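Local coordinates for melanin biosynthesis protein TyrA, putative (Shewanella oneidensis, PDB 2HAG) that probably acts as a heme b-dependent peroxidase of the DyP type, at residues V23-N28 and L103-R108; S35-C40 and D128-V133; P39-V44 and D305-F310; E81-F86 and G296-A301. All blocks are in the same frame, centred on the assembly; numbering follows the deposited sequence.

Interaction 1: V23-N28 and L103-R108; sequences VYLMFN and LFVHLR
V23 and L107 form a hydrogen-bonded pair of the antiparallel ladder. V23 N meets L107 O at 2.7 Å, and L107 N bonds back to V23 O. Y24 then faces H106 in a non-hydrogen-bonded pair. H106 CD2 comes to the edge of the Y24 ring, 3.4 Å from Y24 CE1, and the two planes are turned 39° apart. One water joins their polar ends, 2.7 Å from Y24 OH and 2.8 Å from H106 NE2. L25 and V105 bond both ways through their backbones. M26, a selenomethionine, brings SE obliquely to the F104 ring, 3.6 Å from F104 CD1, a Met-aromatic contact. F104 keeps CG opposite its own N (chi1 -179°), which carries the ring alongside the other strand, past L25 O, to Y24 CB. An alanine here is likely to leave M26 SE and Y24 CB facing a gap. F27 pairs with L103, and V105 CG2 meets the edge of the F27 ring 3.7 Å from F27 CE2. Strands 130-139 and 61-67 flank the pair within the sheet. Helix 112-126 covers the face of V23 and L107, while strand 253-262 lies against Y24 and H106.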
loop_
_atom_site.group_PDB
_atom_site.type_symbol
_atom_site.label_atom_id
_atom_site.label_comp_id
_atom_site.label_asym_id
_atom_site.label_seq_id
_atom_site.Cartn_x
_atom_site.Cartn_y
_atom_site.Cartn_z
ATOM N N VAL A 23 6.482 5.381 3.819
ATOM C CA VAL A 23 5.562 4.986 4.876
ATOM C C VAL A 23 5.421 6.125 5.867
ATOM O O VAL A 23 6.413 6.719 6.301
ATOM C CB VAL A 23 6.033 3.725 5.604
ATOM C CG1 VAL A 23 5.257 3.533 6.878
ATOM C CG2 VAL A 23 5.851 2.505 4.714
ATOM N N TYR A 24 4.173 6.424 6.214
ATOM C CA TYR A 24 3.860 7.545 7.079
ATOM C C TYR A 24 3.137 7.005 8.273
ATOM O O TYR A 24 2.089 6.396 8.109
ATOM C CB TYR A 24 2.956 8.530 6.348
ATOM C CG TYR A 24 3.550 9.025 5.043
ATOM C CD1 TYR A 24 4.813 9.597 5.003
ATOM C CD2 TYR A 24 2.856 8.906 3.847
ATOM C CE1 TYR A 24 5.367 10.043 3.801
ATOM C CE2 TYR A 24 3.401 9.355 2.649
ATOM C CZ TYR A 24 4.652 9.923 2.633
ATOM O OH TYR A 24 5.199 10.362 1.450
ATOM N N LEU A 25 3.698 7.215 9.465
ATOM C CA LEU A 25 3.129 6.688 10.698
ATOM C C LEU A 25 2.862 7.779 11.713
ATOM O O LEU A 25 3.773 8.535 12.056
ATOM C CB LEU A 25 4.099 5.701 11.327
ATOM C CG LEU A 25 4.582 4.561 10.444
ATOM C CD1 LEU A 25 5.620 3.745 11.175
ATOM C CD2 LEU A 25 3.415 3.692 10.036
HETATM N N MSE A 26 1.624 7.829 12.222
HETATM C CA MSE A 26 1.237 8.768 13.291
HETATM C C MSE A 26 0.937 8.013 14.551
HETATM O O MSE A 26 0.023 7.195 14.586
HETATM C CB MSE A 26 -0.036 9.536 12.964
HETATM C CG MSE A 26 -0.268 9.788 11.517
HETATM SE SE MSE A 26 1.069 10.943 10.772
HETATM C CE MSE A 26 0.489 10.724 8.827
ATOM N N PHE A 27 1.688 8.311 15.597
ATOM C CA PHE A 27 1.437 7.710 16.879
ATOM C C PHE A 27 0.957 8.780 17.816
ATOM O O PHE A 27 1.335 9.936 17.678
ATOM C CB PHE A 27 2.714 7.119 17.450
ATOM C CG PHE A 27 3.339 6.088 16.583
ATOM C CD1 PHE A 27 2.966 4.767 16.686
ATOM C CD2 PHE A 27 4.313 6.435 15.675
ATOM C CE1 PHE A 27 3.548 3.813 15.893
ATOM C CE2 PHE A 27 4.902 5.483 14.879
ATOM C CZ PHE A 27 4.519 4.171 14.987
ATOM N N ASN A 28 0.116 8.384 18.762
ATOM C CA ASN A 28 -0.156 9.196 19.924
ATOM C C ASN A 28 0.343 8.442 21.127
ATOM O O ASN A 28 0.276 7.214 21.171
ATOM C CB ASN A 28 -1.640 9.508 20.055
ATOM C CG ASN A 28 -2.072 10.603 19.122
ATOM O OD1 ASN A 28 -1.261 11.416 18.709
ATOM N ND2 ASN A 28 -3.345 10.626 18.773
ATOM N N LEU A 103 3.345 11.961 17.644
ATOM C CA LEU A 103 4.586 11.537 16.983
ATOM C C LEU A 103 4.432 11.160 15.515
ATOM O O LEU A 103 3.458 10.510 15.127
ATOM C CB LEU A 103 5.167 10.327 17.698
ATOM C CG LEU A 103 6.012 10.577 18.932
ATOM C CD1 LEU A 103 6.409 9.236 19.519
ATOM C CD2 LEU A 103 7.242 11.425 18.583
ATOM N N PHE A 104 5.429 11.534 14.714
ATOM C CA PHE A 104 5.409 11.267 13.283
ATOM C C PHE A 104 6.673 10.544 12.856
ATOM O O PHE A 104 7.781 11.010 13.122
ATOM C CB PHE A 104 5.260 12.575 12.502
ATOM C CG PHE A 104 5.215 12.397 11.007
ATOM C CD1 PHE A 104 4.616 11.292 10.434
ATOM C CD2 PHE A 104 5.742 13.356 10.174
ATOM C CE1 PHE A 104 4.565 11.143 9.058
ATOM C CE2 PHE A 104 5.702 13.206 8.795
ATOM C CZ PHE A 104 5.111 12.105 8.242
ATOM N N VAL A 105 6.497 9.399 12.199
ATOM C CA VAL A 105 7.618 8.633 11.664
ATOM C C VAL A 105 7.508 8.570 10.143
ATOM O O VAL A 105 6.513 8.103 9.586
ATOM C CB VAL A 105 7.649 7.210 12.243
ATOM C CG1 VAL A 105 8.701 6.379 11.570
ATOM C CG2 VAL A 105 7.889 7.251 13.740
ATOM N N HIS A 106 8.556 9.037 9.482
ATOM C CA HIS A 106 8.549 9.254 8.047
ATOM C C HIS A 106 9.616 8.379 7.436
ATOM O O HIS A 106 10.795 8.599 7.678
ATOM C CB HIS A 106 8.864 10.718 7.767
ATOM C CG HIS A 106 8.790 11.094 6.323
ATOM N ND1 HIS A 106 9.874 11.025 5.473
ATOM C CD2 HIS A 106 7.767 11.588 5.588
ATOM C CE1 HIS A 106 9.514 11.439 4.271
ATOM N NE2 HIS A 106 8.241 11.784 4.313
ATOM N N LEU A 107 9.204 7.390 6.650
ATOM C CA LEU A 107 10.140 6.401 6.118
ATOM C C LEU A 107 10.130 6.353 4.599
ATOM O O LEU A 107 9.080 6.206 3.980
ATOM C CB LEU A 107 9.795 5.013 6.646
ATOM C CG LEU A 107 9.643 4.863 8.153
ATOM C CD1 LEU A 107 9.220 3.435 8.473
ATOM C CD2 LEU A 107 10.926 5.195 8.863
ATOM N N ARG A 108 11.307 6.443 4.001
ATOM C CA ARG A 108 11.397 6.432 2.560
ATOM C C ARG A 108 12.445 5.452 2.038
ATOM O O ARG A 108 13.490 5.250 2.658
ATOM C CB ARG A 108 11.600 7.863 2.039
ATOM C CG ARG A 108 10.284 8.413 1.495
ATOM C CD ARG A 108 10.249 9.880 1.231
ATOM N NE ARG A 108 11.372 10.363 0.453
ATOM C CZ ARG A 108 11.482 11.617 0.026
ATOM N NH1 ARG A 108 10.517 12.494 0.287
ATOM N NH2 ARG A 108 12.550 12.000 -0.658
HETATM O O HOH W 1 7.485 11.728 1.658
#

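Interaction 2: S35-C40 and D128-V133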
loop_
_atom_site.group_PDB
_atom_site.type_symbol
_atom_site.label_atom_id
_atom_site.label_comp_id
_atom_site.label_asym_id
_atom_site.label_seq_id
_atom_site.Cartn_x
_atom_site.Cartn_y
_atom_site.Cartn_z
ATOM N N SER A 35 9.049 9.599 30.500
ATOM C CA SER A 35 10.339 9.116 31.021
ATOM C C SER A 35 10.974 8.070 30.092
ATOM O O SER A 35 12.176 8.118 29.823
ATOM C CB SER A 35 10.173 8.525 32.423
ATOM N N GLN A 36 10.154 7.144 29.597
ATOM C CA GLN A 36 10.628 5.989 28.833
ATOM C C GLN A 36 10.623 6.213 27.332
ATOM O O GLN A 36 11.360 5.561 26.600
ATOM C CB GLN A 36 9.739 4.788 29.125
ATOM C CG GLN A 36 9.769 4.349 30.563
ATOM C CD GLN A 36 8.385 4.137 31.112
ATOM O OE1 GLN A 36 7.572 5.063 31.145
ATOM N NE2 GLN A 36 8.104 2.919 31.550
ATOM N N LEU A 37 9.774 7.120 26.875
ATOM C CA LEU A 37 9.619 7.373 25.458
ATOM C C LEU A 37 10.773 8.195 24.887
ATOM O O LEU A 37 11.192 7.972 23.748
ATOM C CB LEU A 37 8.300 8.090 25.220
ATOM C CG LEU A 37 7.914 8.344 23.766
ATOM C CD1 LEU A 37 7.944 7.061 22.955
ATOM C CD2 LEU A 37 6.532 8.995 23.699
ATOM N N ARG A 38 11.281 9.143 25.670
ATOM C CA ARG A 38 12.379 10.001 25.220
ATOM C C ARG A 38 13.568 9.181 24.712
ATOM O O ARG A 38 14.024 9.406 23.593
ATOM C CB ARG A 38 12.843 10.967 26.327
ATOM C CG ARG A 38 11.903 12.116 26.603
ATOM C CD ARG A 38 12.494 13.086 27.611
ATOM N NE ARG A 38 12.818 12.462 28.899
ATOM C CZ ARG A 38 12.007 12.432 29.956
ATOM N NH1 ARG A 38 10.800 12.987 29.899
ATOM N NH2 ARG A 38 12.399 11.833 31.077
ATOM N N PRO A 39 14.080 8.242 25.535
ATOM C CA PRO A 39 15.231 7.441 25.103
ATOM C C PRO A 39 14.848 6.474 24.003
ATOM O O PRO A 39 15.638 6.163 23.116
ATOM C CB PRO A 39 15.618 6.665 26.370
ATOM C CG PRO A 39 14.377 6.592 27.164
ATOM C CD PRO A 39 13.645 7.874 26.894
ATOM N N CYS A 40 13.619 6.008 24.078
ATOM C CA CYS A 40 13.105 5.076 23.114
ATOM C C CYS A 40 13.004 5.741 21.733
ATOM O O CYS A 40 13.175 5.096 20.693
ATOM C CB CYS A 40 11.758 4.583 23.611
ATOM S SG CYS A 40 10.774 3.916 22.343
ATOM N N ASP A 128 4.689 -0.749 24.307
ATOM C CA ASP A 128 3.331 -0.374 24.672
ATOM C C ASP A 128 3.298 1.093 25.096
ATOM O O ASP A 128 2.387 1.530 25.783
ATOM C CB ASP A 128 2.797 -1.295 25.783
ATOM C CG ASP A 128 2.458 -2.691 25.273
ATOM N N LEU A 129 4.289 1.861 24.665
ATOM C CA LEU A 129 4.359 3.278 25.018
ATOM C C LEU A 129 3.421 4.172 24.182
ATOM O O LEU A 129 3.068 5.269 24.608
ATOM C CB LEU A 129 5.802 3.781 24.887
ATOM C CG LEU A 129 6.841 3.148 25.823
ATOM C CD1 LEU A 129 8.264 3.432 25.357
ATOM C CD2 LEU A 129 6.656 3.647 27.241
ATOM N N VAL A 130 3.021 3.712 22.998
ATOM C CA VAL A 130 2.217 4.538 22.088
ATOM C C VAL A 130 1.193 3.725 21.294
ATOM O O VAL A 130 1.170 2.505 21.369
ATOM C CB VAL A 130 3.117 5.286 21.091
ATOM C CG1 VAL A 130 4.187 6.074 21.825
ATOM C CG2 VAL A 130 3.761 4.323 20.127
ATOM N N GLU A 131 0.342 4.415 20.543
ATOM C CA GLU A 131 -0.684 3.766 19.730
ATOM C C GLU A 131 -0.612 4.342 18.340
ATOM O O GLU A 131 -0.632 5.559 18.169
ATOM C CB GLU A 131 -2.092 4.019 20.275
ATOM C CG GLU A 131 -2.329 3.544 21.703
ATOM C CD GLU A 131 -2.328 2.029 21.836
ATOM O OE1 GLU A 131 -2.665 1.344 20.846
ATOM O OE2 GLU A 131 -1.990 1.524 22.933
ATOM N N LEU A 132 -0.523 3.467 17.350
ATOM C CA LEU A 132 -0.585 3.882 15.962
ATOM C C LEU A 132 -1.989 4.355 15.663
ATOM O O LEU A 132 -2.941 3.611 15.820
ATOM C CB LEU A 132 -0.246 2.712 15.044
ATOM C CG LEU A 132 -0.335 2.994 13.547
ATOM C CD1 LEU A 132 0.850 3.849 13.101
ATOM C CD2 LEU A 132 -0.385 1.692 12.767
ATOM N N VAL A 133 -2.118 5.596 15.227
ATOM C CA VAL A 133 -3.429 6.168 14.961
ATOM C C VAL A 133 -3.713 6.101 13.466
ATOM O O VAL A 133 -4.766 5.625 13.042
ATOM C CB VAL A 133 -3.505 7.635 15.425
ATOM C CG1 VAL A 133 -4.936 8.129 15.376
ATOM C CG2 VAL A 133 -2.936 7.782 16.818
#
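L37 and L129 mark the closest backbone approach, with their CA atoms 6.7 Å apart. The helix passes the loop that leads into the strand beginning at V130. It is kinked at P39, whose N has no hydrogen to give to the turn before. The following bond, C40 N to Q36 O, is weak at 3.4 Å. The contact between the segments is made by apolar groups. L129 points at the helix and spreads its two methyls over it. L129 CD2 lies 3.8 Å from Q36 CB, and L129 CD1 lies 4.0 Å from C40 SG, one turn further on. The N-terminal half of this protein has a ferredoxin-like beta-alpha-beta-beta-alpha-beta order, with strands running 4-1-3-2 across the sheet. Here its first helix, 34-54, meets the start of its fourth strand, 130-139. L37 works on the side of the helix nearer the sheet. Its CG sits opposite the backbone N (chi1 -175°), and this sends the branch toward V130. The two side chains cross at about a right angle, with L37 CD1 4.0 Å from V130 CG1. L37 also touches A29 and F126, and C40 touches F126 on helix 112-126. Further along the strand, L132 packs on L251 of the second subunit.

Interaction 3: P39-V44 and D305-F310; sequences PCIANV and DFLMQF
A42 carries the largest share of this contact. Its methyl points toward the other segment, where A42 CB lies 3.4 Å from L307 O and 3.8 Å from M308 CA. The small side chain lets the backbones come close: the CA atoms of A42 and M308 are 4.8 Å apart. M308, a selenomethionine, adds its CG beside the same methyl, and the rest of its chain leads away. L307 comes next. It points toward helix 34-54 and crosses I41 obliquely, with L307 CD2 3.7 Å from I41 CG2. The L307 side chain also packs on A45 and I66. F310 contributes mainly through its backbone. F310 O faces P39 in a CA-H...O contact, 3.1 Å from P39 CA. The F310 ring turns away from the contact, with L307 O at its edge, and meets the ring of Y75 and the side chain of R38. The chain after F306 has its own brace. Q309 NE2 gives a hydrogen to a lone pair of F306 O at 2.9 Å, close to the plane of the Q309 amide. In fold terms the contact joins the two ferredoxin-like halves of a DyP-type chain. The short helix after the last strand of the second half, together with the residues that follow it, rests on the first helix of the N-terminal half, well away from the heme-binding residues.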
loop_
_atom_site.group_PDB
_atom_site.type_symbol
_atom_site.label_atom_id
_atom_site.label_comp_id
_atom_site.label_asym_id
_atom_site.label_seq_id
_atom_site.Cartn_x
_atom_site.Cartn_y
_atom_site.Cartn_z
ATOM N N PRO A 39 14.080 8.242 25.535
ATOM C CA PRO A 39 15.231 7.441 25.103
ATOM C C PRO A 39 14.848 6.474 24.003
ATOM O O PRO A 39 15.638 6.163 23.116
ATOM C CB PRO A 39 15.618 6.665 26.370
ATOM C CG PRO A 39 14.377 6.592 27.164
ATOM C CD PRO A 39 13.645 7.874 26.894
ATOM N N CYS A 40 13.619 6.008 24.078
ATOM C CA CYS A 40 13.105 5.076 23.114
ATOM C C CYS A 40 13.004 5.741 21.733
ATOM O O CYS A 40 13.175 5.096 20.693
ATOM C CB CYS A 40 11.758 4.583 23.611
ATOM S SG CYS A 40 10.774 3.916 22.343
ATOM N N ILE A 41 12.748 7.043 21.725
ATOM C CA ILE A 41 12.785 7.799 20.482
ATOM C C ILE A 41 14.215 7.931 19.977
ATOM O O ILE A 41 14.479 7.702 18.797
ATOM C CB ILE A 41 12.195 9.197 20.671
ATOM C CG1 ILE A 41 10.673 9.127 20.584
ATOM C CG2 ILE A 41 12.747 10.167 19.627
ATOM C CD1 ILE A 41 9.996 10.403 21.014
ATOM N N ALA A 42 15.132 8.297 20.867
ATOM C CA ALA A 42 16.540 8.437 20.501
ATOM C C ALA A 42 17.027 7.180 19.816
ATOM O O ALA A 42 17.783 7.260 18.853
ATOM C CB ALA A 42 17.399 8.726 21.725
ATOM N N ASN A 43 16.598 6.029 20.337
ATOM C CA ASN A 43 16.851 4.730 19.710
ATOM C C ASN A 43 16.333 4.700 18.277
ATOM O O ASN A 43 17.069 4.368 17.349
ATOM C CB ASN A 43 16.166 3.602 20.494
ATOM C CG ASN A 43 16.883 3.249 21.788
ATOM O OD1 ASN A 43 17.856 3.888 22.172
ATOM N ND2 ASN A 43 16.390 2.221 22.467
ATOM N N VAL A 44 15.060 5.045 18.106
ATOM C CA VAL A 44 14.418 4.963 16.801
ATOM C C VAL A 44 15.022 5.940 15.801
ATOM O O VAL A 44 15.204 5.612 14.632
ATOM C CB VAL A 44 12.900 5.196 16.913
ATOM C CG1 VAL A 44 12.271 5.363 15.538
ATOM C CG2 VAL A 44 12.249 4.039 17.639
ATOM N N ASP A 305 21.183 14.742 17.208
ATOM C CA ASP A 305 21.901 14.936 18.449
ATOM C C ASP A 305 20.991 15.462 19.553
ATOM O O ASP A 305 21.201 15.150 20.723
ATOM C CB ASP A 305 23.102 15.859 18.244
ATOM C CG ASP A 305 24.111 15.279 17.284
ATOM O OD1 ASP A 305 23.770 15.086 16.103
ATOM O OD2 ASP A 305 25.241 15.005 17.708
ATOM N N PHE A 306 19.977 16.247 19.201
ATOM C CA PHE A 306 19.061 16.725 20.227
ATOM C C PHE A 306 18.359 15.550 20.869
ATOM O O PHE A 306 18.292 15.441 22.086
ATOM C CB PHE A 306 17.995 17.666 19.677
ATOM C CG PHE A 306 16.979 18.065 20.715
ATOM C CD1 PHE A 306 17.261 19.068 21.623
ATOM C CD2 PHE A 306 15.764 17.397 20.816
ATOM C CE1 PHE A 306 16.350 19.415 22.591
ATOM C CE2 PHE A 306 14.845 17.747 21.787
ATOM C CZ PHE A 306 15.140 18.759 22.670
ATOM N N LEU A 307 17.825 14.674 20.029
ATOM C CA LEU A 307 17.074 13.518 20.493
ATOM C C LEU A 307 17.896 12.620 21.382
ATOM O O LEU A 307 17.379 12.038 22.338
ATOM C CB LEU A 307 16.592 12.706 19.301
ATOM C CG LEU A 307 15.507 13.420 18.509
ATOM C CD1 LEU A 307 15.257 12.709 17.202
ATOM C CD2 LEU A 307 14.235 13.510 19.338
HETATM N N MSE A 308 19.181 12.519 21.070
HETATM C CA MSE A 308 20.016 11.505 21.669
HETATM C C MSE A 308 20.519 11.822 23.058
HETATM O O MSE A 308 21.057 10.951 23.732
HETATM C CB MSE A 308 21.191 11.242 20.767
HETATM C CG MSE A 308 20.955 10.096 19.846
HETATM SE SE MSE A 308 22.577 9.725 18.867
HETATM C CE MSE A 308 23.996 9.939 20.307
ATOM N N GLN A 309 20.334 13.055 23.499
ATOM C CA GLN A 309 20.789 13.440 24.823
ATOM C C GLN A 309 19.868 12.911 25.926
ATOM O O GLN A 309 19.891 13.412 27.047
ATOM C CB GLN A 309 20.932 14.963 24.916
ATOM C CG GLN A 309 19.631 15.735 24.826
ATOM C CD GLN A 309 19.837 17.228 24.644
ATOM O OE1 GLN A 309 20.538 17.875 25.428
ATOM N NE2 GLN A 309 19.206 17.789 23.618
ATOM N N PHE A 310 19.062 11.896 25.626
ATOM C CA PHE A 310 18.236 11.300 26.664
ATOM C C PHE A 310 18.295 9.775 26.726
ATOM O O PHE A 310 17.760 9.064 25.876
ATOM C CB PHE A 310 16.778 11.753 26.544
ATOM C CG PHE A 310 16.613 13.238 26.352
ATOM C CD1 PHE A 310 16.676 13.787 25.087
ATOM C CD2 PHE A 310 16.379 14.081 27.429
ATOM C CE1 PHE A 310 16.510 15.150 24.892
ATOM C CE2 PHE A 310 16.214 15.446 27.237
ATOM C CZ PHE A 310 16.282 15.978 25.968
#

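Interaction 4: E81-F86 and G296-A301; sequences EMLKPF and GSSFFA
F86 holds CG opposite its backbone N (chi1 -178°), and this lays its ring flat on the backbone of G296. S298 does the same with OG (chi1 171°), which aims the hydroxyl at K84. The loop runs roughly antiparallel to the strand. G296 CA sits over the centre of the F86 ring, 3.5 Å from its centroid and only 6° off the normal, a CH-pi contact. G296 has no side chain, and the ring can therefore cover the strand directly. F86 CG is 3.4 Å from G296 C, and S297 N approaches obliquely near F86 CD1. An alanine in place of F86 would probably uncover G296 and open a gap above the strand. S298 OG gives its hydrogen to K84 O at 2.7 Å, nearly in line with the C=O bond. S298 CB also touches F86 N at 3.5 Å. Farther along, L83 CD1 lies 4.1 Å from F300 CB and 4.0 Å from F299 O. E100 joins the two segments from outside, since its carboxylate accepts from both F86 N and S298 N. The F86 side chain is about 7 Å from that of F258, a heme-binding residue. Strand 291-301 runs between strands 61-67 and 179-188 in the large sheet. F86 also packs on H182 and Q184 of strand 179-188 and on L272 of helix 266-276.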
loop_
_atom_site.group_PDB
_atom_site.type_symbol
_atom_site.label_atom_id
_atom_site.label_comp_id
_atom_site.label_asym_id
_atom_site.label_seq_id
_atom_site.Cartn_x
_atom_site.Cartn_y
_atom_site.Cartn_z
ATOM N N GLU A 81 12.101 27.775 18.862
ATOM C CA GLU A 81 11.558 29.114 19.025
ATOM C C GLU A 81 10.117 29.231 18.550
ATOM O O GLU A 81 9.245 29.657 19.302
ATOM C CB GLU A 81 12.422 30.140 18.294
ATOM C CG GLU A 81 11.931 31.571 18.478
ATOM C CD GLU A 81 13.026 32.596 18.254
ATOM O OE1 GLU A 81 14.112 32.209 17.768
ATOM O OE2 GLU A 81 12.801 33.787 18.570
HETATM N N MSE A 82 9.857 28.845 17.310
HETATM C CA MSE A 82 8.582 29.175 16.692
HETATM C C MSE A 82 7.595 28.037 16.609
HETATM O O MSE A 82 6.638 28.134 15.856
HETATM C CB MSE A 82 8.810 29.665 15.277
HETATM C CG MSE A 82 9.839 30.748 15.163
HETATM SE SE MSE A 82 9.892 31.336 13.316
HETATM C CE MSE A 82 8.227 32.528 13.330
ATOM N N LEU A 83 7.805 26.970 17.367
ATOM C CA LEU A 83 6.913 25.825 17.273
ATOM C C LEU A 83 5.491 26.195 17.708
ATOM O O LEU A 83 5.294 26.777 18.768
ATOM C CB LEU A 83 7.449 24.651 18.090
ATOM C CG LEU A 83 6.687 23.339 17.880
ATOM C CD1 LEU A 83 6.712 22.907 16.416
ATOM C CD2 LEU A 83 7.267 22.254 18.759
ATOM N N LYS A 84 4.518 25.867 16.859
ATOM C CA LYS A 84 3.116 26.252 17.041
ATOM C C LYS A 84 2.268 25.178 16.423
ATOM O O LYS A 84 2.708 24.487 15.491
ATOM C CB LYS A 84 2.755 27.551 16.299
ATOM C CG LYS A 84 3.673 28.726 16.526
ATOM C CD LYS A 84 3.278 29.940 15.689
ATOM C CE LYS A 84 3.477 29.712 14.200
ATOM N NZ LYS A 84 4.119 30.894 13.528
ATOM N N PRO A 85 1.033 25.048 16.906
ATOM C CA PRO A 85 0.091 24.117 16.293
ATOM C C PRO A 85 -0.081 24.330 14.790
ATOM O O PRO A 85 0.456 25.283 14.223
ATOM C CB PRO A 85 -1.215 24.415 17.030
ATOM C CG PRO A 85 -0.780 24.934 18.348
ATOM C CD PRO A 85 0.457 25.728 18.071
ATOM N N PHE A 86 -0.811 23.423 14.153
ATOM C CA PHE A 86 -1.138 23.562 12.745
ATOM C C PHE A 86 -2.078 24.741 12.605
ATOM O O PHE A 86 -3.018 24.870 13.377
ATOM C CB PHE A 86 -1.809 22.292 12.203
ATOM C CG PHE A 86 -2.127 22.361 10.734
ATOM C CD1 PHE A 86 -1.147 22.110 9.787
ATOM C CD2 PHE A 86 -3.399 22.697 10.300
ATOM C CE1 PHE A 86 -1.429 22.184 8.432
ATOM C CE2 PHE A 86 -3.687 22.772 8.947
ATOM C CZ PHE A 86 -2.699 22.509 8.012
ATOM N N GLY A 296 -4.229 18.026 9.002
ATOM C CA GLY A 296 -3.195 19.059 9.013
ATOM C C GLY A 296 -2.447 18.968 10.333
ATOM O O GLY A 296 -3.061 18.997 11.396
ATOM N N SER A 297 -1.127 18.840 10.275
ATOM C CA SER A 297 -0.358 18.532 11.471
ATOM C C SER A 297 0.948 19.283 11.505
ATOM O O SER A 297 1.633 19.377 10.489
ATOM C CB SER A 297 -0.067 17.034 11.513
ATOM O OG SER A 297 -1.270 16.287 11.489
ATOM N N SER A 298 1.291 19.804 12.681
ATOM C CA SER A 298 2.557 20.505 12.897
ATOM C C SER A 298 3.504 19.687 13.787
ATOM O O SER A 298 3.112 19.213 14.863
ATOM C CB SER A 298 2.301 21.876 13.526
ATOM O OG SER A 298 3.509 22.501 13.929
ATOM N N PHE A 299 4.742 19.516 13.316
ATOM C CA PHE A 299 5.798 18.857 14.084
ATOM C C PHE A 299 7.110 19.609 13.992
ATOM O O PHE A 299 7.272 20.527 13.192
ATOM C CB PHE A 299 6.079 17.454 13.562
ATOM C CG PHE A 299 4.858 16.639 13.321
ATOM C CD1 PHE A 299 4.172 16.743 12.127
ATOM C CD2 PHE A 299 4.413 15.739 14.271
ATOM C CE1 PHE A 299 3.057 15.974 11.890
ATOM C CE2 PHE A 299 3.294 14.972 14.045
ATOM C CZ PHE A 299 2.616 15.088 12.849
ATOM N N PHE A 300 8.054 19.189 14.819
ATOM C CA PHE A 300 9.438 19.568 14.650
ATOM C C PHE A 300 10.203 18.259 14.550
ATOM O O PHE A 300 9.972 17.350 15.344
ATOM C CB PHE A 300 9.936 20.389 15.843
ATOM C CG PHE A 300 11.262 21.059 15.611
ATOM C CD1 PHE A 300 11.338 22.241 14.891
ATOM C CD2 PHE A 300 12.432 20.508 16.103
ATOM C CE1 PHE A 300 12.553 22.862 14.674
ATOM C CE2 PHE A 300 13.651 21.125 15.883
ATOM C CZ PHE A 300 13.707 22.305 15.171
ATOM N N ALA A 301 11.076 18.148 13.555
ATOM C CA ALA A 301 11.988 17.012 13.459
ATOM C C ALA A 301 13.329 17.467 13.974
ATOM O O ALA A 301 14.081 18.124 13.261
ATOM C CB ALA A 301 12.112 16.519 12.024
#

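From the N terminus, strand 21-29 comes first and helix 34-54 follows it. Interaction 1 closes the first loop when the chain returns as strand 103-109. Interaction 2 closes the next at strand 130-139. Its segments alternate with those of interaction 1, so the two cross; they also meet where M26 pairs with V133. Both belong to the N-terminal ferredoxin-like half. Interaction 4 joins the loop 81-86 of that half to the last strand of the second half, and it crosses interactions 1 and 2. Interaction 3 has the widest span. It starts on the helix of interaction 2, shares P39 and C40 with it, encloses interaction 4 and crosses interaction 1. F104 packing on F299 links interactions 1 and 4.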